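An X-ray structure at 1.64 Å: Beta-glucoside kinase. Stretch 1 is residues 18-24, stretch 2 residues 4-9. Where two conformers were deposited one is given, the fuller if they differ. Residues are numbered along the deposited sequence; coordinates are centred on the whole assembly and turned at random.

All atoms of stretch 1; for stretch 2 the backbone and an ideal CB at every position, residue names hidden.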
HETATM    1  N   MSE A  18      30.239   7.017  -3.853  1.00 26.76           N
HETATM    2  CA  MSE A  18      30.774   7.545  -2.617  1.00 29.41           C
HETATM    3  C   MSE A  18      30.923   9.054  -2.790  1.00 26.18           C
HETATM    4  O   MSE A  18      31.227   9.536  -3.900  1.00 33.15           O
HETATM    5  CB  MSE A  18      32.137   6.898  -2.301  1.00 30.14           C
HETATM    6  CG  MSE A  18      32.207   5.413  -2.554  1.00 30.78           C
HETATM    7 SE   MSE A  18      34.009   4.661  -2.340  0.65 35.04          SE
HETATM    8  CE  MSE A  18      34.028   3.770  -3.990  1.00 32.91           C
ATOM      9  N   GLY A  19      30.728   9.803  -1.709  1.00 23.97           N
ATOM     10  CA  GLY A  19      30.917  11.239  -1.766  1.00 24.25           C
ATOM     11  C   GLY A  19      31.185  11.829  -0.414  1.00 24.59           C
ATOM     12  O   GLY A  19      30.964  11.186   0.625  1.00 29.24           O
ATOM     13  N   VAL A  20      31.707  13.051  -0.430  1.00 26.91           N
ATOM     14  CA  VAL A  20      31.785  13.871   0.771  1.00 28.01           C
ATOM     15  C   VAL A  20      30.746  14.961   0.537  1.00 29.70           C
ATOM     16  O   VAL A  20      30.752  15.646  -0.501  1.00 29.88           O
ATOM     17  CB  VAL A  20      33.182  14.466   0.996  1.00 30.19           C
ATOM     18  CG1 VAL A  20      33.162  15.470   2.170  1.00 29.04           C
ATOM     19  CG2 VAL A  20      34.215  13.342   1.186  1.00 31.58           C
ATOM     20  N   VAL A  21      29.827  15.064   1.487  1.00 26.90           N
ATOM     21  CA  VAL A  21      28.628  15.855   1.332  1.00 24.29           C
ATOM     22  C   VAL A  21      28.536  16.812   2.517  1.00 27.10           C
ATOM     23  O   VAL A  21      28.762  16.438   3.698  1.00 31.59           O
ATOM     24  CB  VAL A  21      27.375  14.954   1.254  1.00 25.59           C
ATOM     25  CG1 VAL A  21      26.133  15.752   0.818  1.00 26.33           C
ATOM     26  CG2 VAL A  21      27.631  13.764   0.328  1.00 24.95           C
ATOM     27  N   LEU A  22      28.199  18.048   2.204  1.00 29.91           N
ATOM     28  CA  LEU A  22      27.974  19.058   3.221  1.00 31.79           C
ATOM     29  C   LEU A  22      26.494  18.967   3.626  1.00 33.98           C
ATOM     30  O   LEU A  22      25.666  18.466   2.860  1.00 34.89           O
ATOM     31  CB  LEU A  22      28.319  20.451   2.674  1.00 33.00           C
ATOM     32  CG  LEU A  22      29.753  20.653   2.156  1.00 37.92           C
ATOM     33  CD1 LEU A  22      29.965  22.092   1.659  1.00 41.50           C
ATOM     34  CD2 LEU A  22      30.773  20.317   3.248  1.00 41.31           C
ATOM     35  N   PRO A  23      26.159  19.462   4.827  1.00 34.55           N
ATOM     36  CA  PRO A  23      24.799  19.280   5.328  1.00 36.83           C
ATOM     37  C   PRO A  23      23.657  19.866   4.484  1.00 37.16           C
ATOM     38  O   PRO A  23      22.518  19.488   4.747  1.00 35.75           O
ATOM     39  CB  PRO A  23      24.841  19.915   6.724  1.00 42.40           C
ATOM     40  CG  PRO A  23      26.280  19.865   7.114  1.00 46.93           C
ATOM     41  CD  PRO A  23      27.021  20.117   5.839  1.00 39.23           C
ATOM     42  N   HIS A  24      23.962  20.723   3.488  1.00 38.63           N
ATOM     43  CA  HIS A  24      22.958  21.319   2.582  0.50 34.75           C
ATOM     44  C   HIS A  24      22.852  20.623   1.230  1.00 37.50           C
ATOM     45  O   HIS A  24      22.094  21.056   0.341  1.00 47.35           O
ATOM     46  CB  HIS A  24      23.209  22.821   2.432  0.50 36.44           C
ATOM     47  CG  HIS A  24      24.376  23.190   1.530  0.50 28.30           C
ATOM     48  ND1 HIS A  24      24.210  23.905   0.400  0.50 33.31           N
ATOM     49  CD2 HIS A  24      25.758  22.975   1.661  0.50 29.42           C
ATOM     50  CE1 HIS A  24      25.413  24.123  -0.175  0.50 28.13           C
ATOM     51  NE2 HIS A  24      26.358  23.549   0.594  0.50 25.32           N
ATOM     52  N   UNK A   4      31.054  20.400   9.471  1.00 57.36           N
ATOM     53  CA  UNK A   4      30.516  19.013   9.292  0.60 46.06           C
ATOM     54  C   UNK A   4      30.648  18.589   7.800  1.00 41.26           C
ATOM     55  O   UNK A   4      30.144  19.275   6.897  1.00 49.13           O
ATOM     56  CB  UNK A   4      29.053  18.940   9.734  0.60 46.06           C
ATOM     57  N   UNK A   5      31.346  17.481   7.555  1.00 40.59           N
ATOM     58  CA  UNK A   5      31.488  16.879   6.217  1.00 37.67           C
ATOM     59  C   UNK A   5      31.133  15.405   6.379  1.00 39.08           C
ATOM     60  O   UNK A   5      31.716  14.706   7.219  1.00 39.67           O
ATOM     61  CB  UNK A   5      32.895  17.061   5.645  1.00 37.67           C
ATOM     62  N   UNK A   6      30.190  14.936   5.573  1.00 31.91           N
ATOM     63  CA  UNK A   6      29.624  13.582   5.716  1.00 29.44           C
ATOM     64  C   UNK A   6      30.086  12.684   4.584  1.00 25.46           C
ATOM     65  O   UNK A   6      29.916  13.001   3.412  1.00 29.86           O
ATOM     66  CB  UNK A   6      28.095  13.633   5.748  1.00 29.44           C
ATOM     67  N   UNK A   7      30.730  11.577   4.935  1.00 29.86           N
ATOM     68  CA  UNK A   7      31.034  10.522   3.959  1.00 26.28           C
ATOM     69  C   UNK A   7      29.755   9.737   3.662  1.00 26.19           C
ATOM     70  O   UNK A   7      29.189   9.117   4.561  1.00 31.62           O
ATOM     71  CB  UNK A   7      32.133   9.592   4.477  1.00 26.28           C
ATOM     72  N   UNK A   8      29.309   9.778   2.411  1.00 25.41           N
ATOM     73  CA  UNK A   8      28.086   9.107   1.985  1.00 23.33           C
ATOM     74  C   UNK A   8      28.423   7.957   1.061  1.00 23.30           C
ATOM     75  O   UNK A   8      29.289   8.077   0.160  1.00 25.80           O
ATOM     76  CB  UNK A   8      27.136  10.087   1.293  1.00 23.33           C
ATOM     77  N   UNK A   9      27.714   6.857   1.248  1.00 22.75           N
ATOM     78  CA  UNK A   9      27.844   5.697   0.425  1.00 22.14           C
ATOM     79  C   UNK A   9      26.501   5.238  -0.098  1.00 21.46           C
ATOM     80  O   UNK A   9      25.563   5.067   0.659  1.00 24.76           O
ATOM     81  CB  UNK A   9      28.529   4.572   1.204  1.00 22.14           C
TER

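The two stretches run antiparallel, 152° between strand directions, and pair 18 with 9, 19 with 8, 20 with 7 and 21 with 6, so side chains of stretch 2 alternate between a face shared with Met18 and Val20 and a face shared with Val21.

At position 4 the CA-to-CB bond points sideways. The ideal CB is 3.9 Å from Pro23 CG, an apolar neighbour beside otherwise open space, so many side chains would fit. The residue is selenomethionine, Met4; its CB packs 4.0 Å from Pro23 CG, while the end of the side chain leads away from stretch 1.

At position 5 the bond again points sideways, with the ideal CB 3.8 Å from Val20 CG1 and 4.6 Å from Leu22 CD2. A side chain with an aliphatic base suits this site; stretch 1 offers no charge. The residue is Lys5. Its CG lies 3.8 Å from Leu22 CD2, and the extended chain (m, then t throughout) carries the amine away to a hydrogen bond elsewhere in the structure.

Position 6 is a hydrogen-bonded pair with Val21: its N donates to Val21 O (2.8 Å) and its O accepts from Val21 N (2.8 Å). A free N-H is therefore needed, which excludes proline. With phi/psi of -109/122 and the CB on the Val21 face, a beta-branched or other apolar residue would suit. The residue is Ile6, with chi1 m and chi2 t; its branched side chain lies on the face of Val21 without close contact to the Val21 side chain, and its backbone carries the pairing.

At position 7, the non-hydrogen-bonded partner of Val20, the ideal CB stands 5.4 Å from Val20 CG2. Stretch 1 alone would accept a small or a larger apolar residue. The deposited Ala7 makes little side-chain contact here; its CA instead approaches Gly19 O at 3.4 Å, in a CA-H...O contact.

Position 8 pairs with Gly19 through two hydrogen bonds, its N to Gly19 O (2.8 Å) and Gly19 N to its O (2.9 Å). Gly19 presents no side chain, but the ideal CB already lies 3.8 Å from Val21 CG2, so a small apolar group makes contact without needing length. In Ala8 the methyl CB provides that contact.

Position 9 shares a face with Met18, whose CG is 5.3 Å from the ideal CB. That gap leaves room for a large apolar side chain, aliphatic or aromatic, to reach across. Phe9, with chi1 m, does so: its CD1 lies 3.7 Å from Met18 CG, and Met18 SE sits at the ring edge, 5.4 Å from the centroid of the Phe9 ring.

Stretch 2 (4-9) MKIAAF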
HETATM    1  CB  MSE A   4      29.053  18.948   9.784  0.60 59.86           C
HETATM    2  CG  MSE A   4      28.720  17.832  10.817  0.60 67.54           C
HETATM    3 SE   MSE A   4      29.147  18.239  12.714  0.39 84.34          SE
HETATM    4  CE  MSE A   4      27.390  18.720  13.438  0.60 59.93           C
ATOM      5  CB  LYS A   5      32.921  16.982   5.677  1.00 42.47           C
ATOM      6  CG  LYS A   5      33.374  18.360   5.210  1.00 48.58           C
ATOM      7  CD  LYS A   5      34.849  18.351   4.795  1.00 54.56           C
ATOM      8  CE  LYS A   5      35.276  19.686   4.198  1.00 61.09           C
ATOM      9  NZ  LYS A   5      36.668  19.709   3.659  1.00 64.32           N
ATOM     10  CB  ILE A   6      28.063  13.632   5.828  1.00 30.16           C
ATOM     11  CG1 ILE A   6      27.651  14.467   7.052  1.00 35.17           C
ATOM     12  CG2 ILE A   6      27.450  12.230   5.909  1.00 30.92           C
ATOM     13  CD1 ILE A   6      26.253  15.077   6.949  1.00 36.93           C
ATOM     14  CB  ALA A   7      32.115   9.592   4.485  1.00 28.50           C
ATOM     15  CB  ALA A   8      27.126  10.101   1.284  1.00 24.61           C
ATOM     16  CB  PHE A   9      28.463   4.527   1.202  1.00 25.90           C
ATOM     17  CG  PHE A   9      29.842   4.800   1.714  1.00 27.39           C
ATOM     18  CD1 PHE A   9      30.920   4.686   0.866  1.00 31.37           C
ATOM     19  CD2 PHE A   9      30.057   5.221   3.022  1.00 30.98           C
ATOM     20  CE1 PHE A   9      32.201   4.970   1.308  1.00 30.10           C
ATOM     21  CE2 PHE A   9      31.341   5.512   3.472  1.00 34.78           C
ATOM     22  CZ  PHE A   9      32.413   5.393   2.611  1.00 31.60           C
TER
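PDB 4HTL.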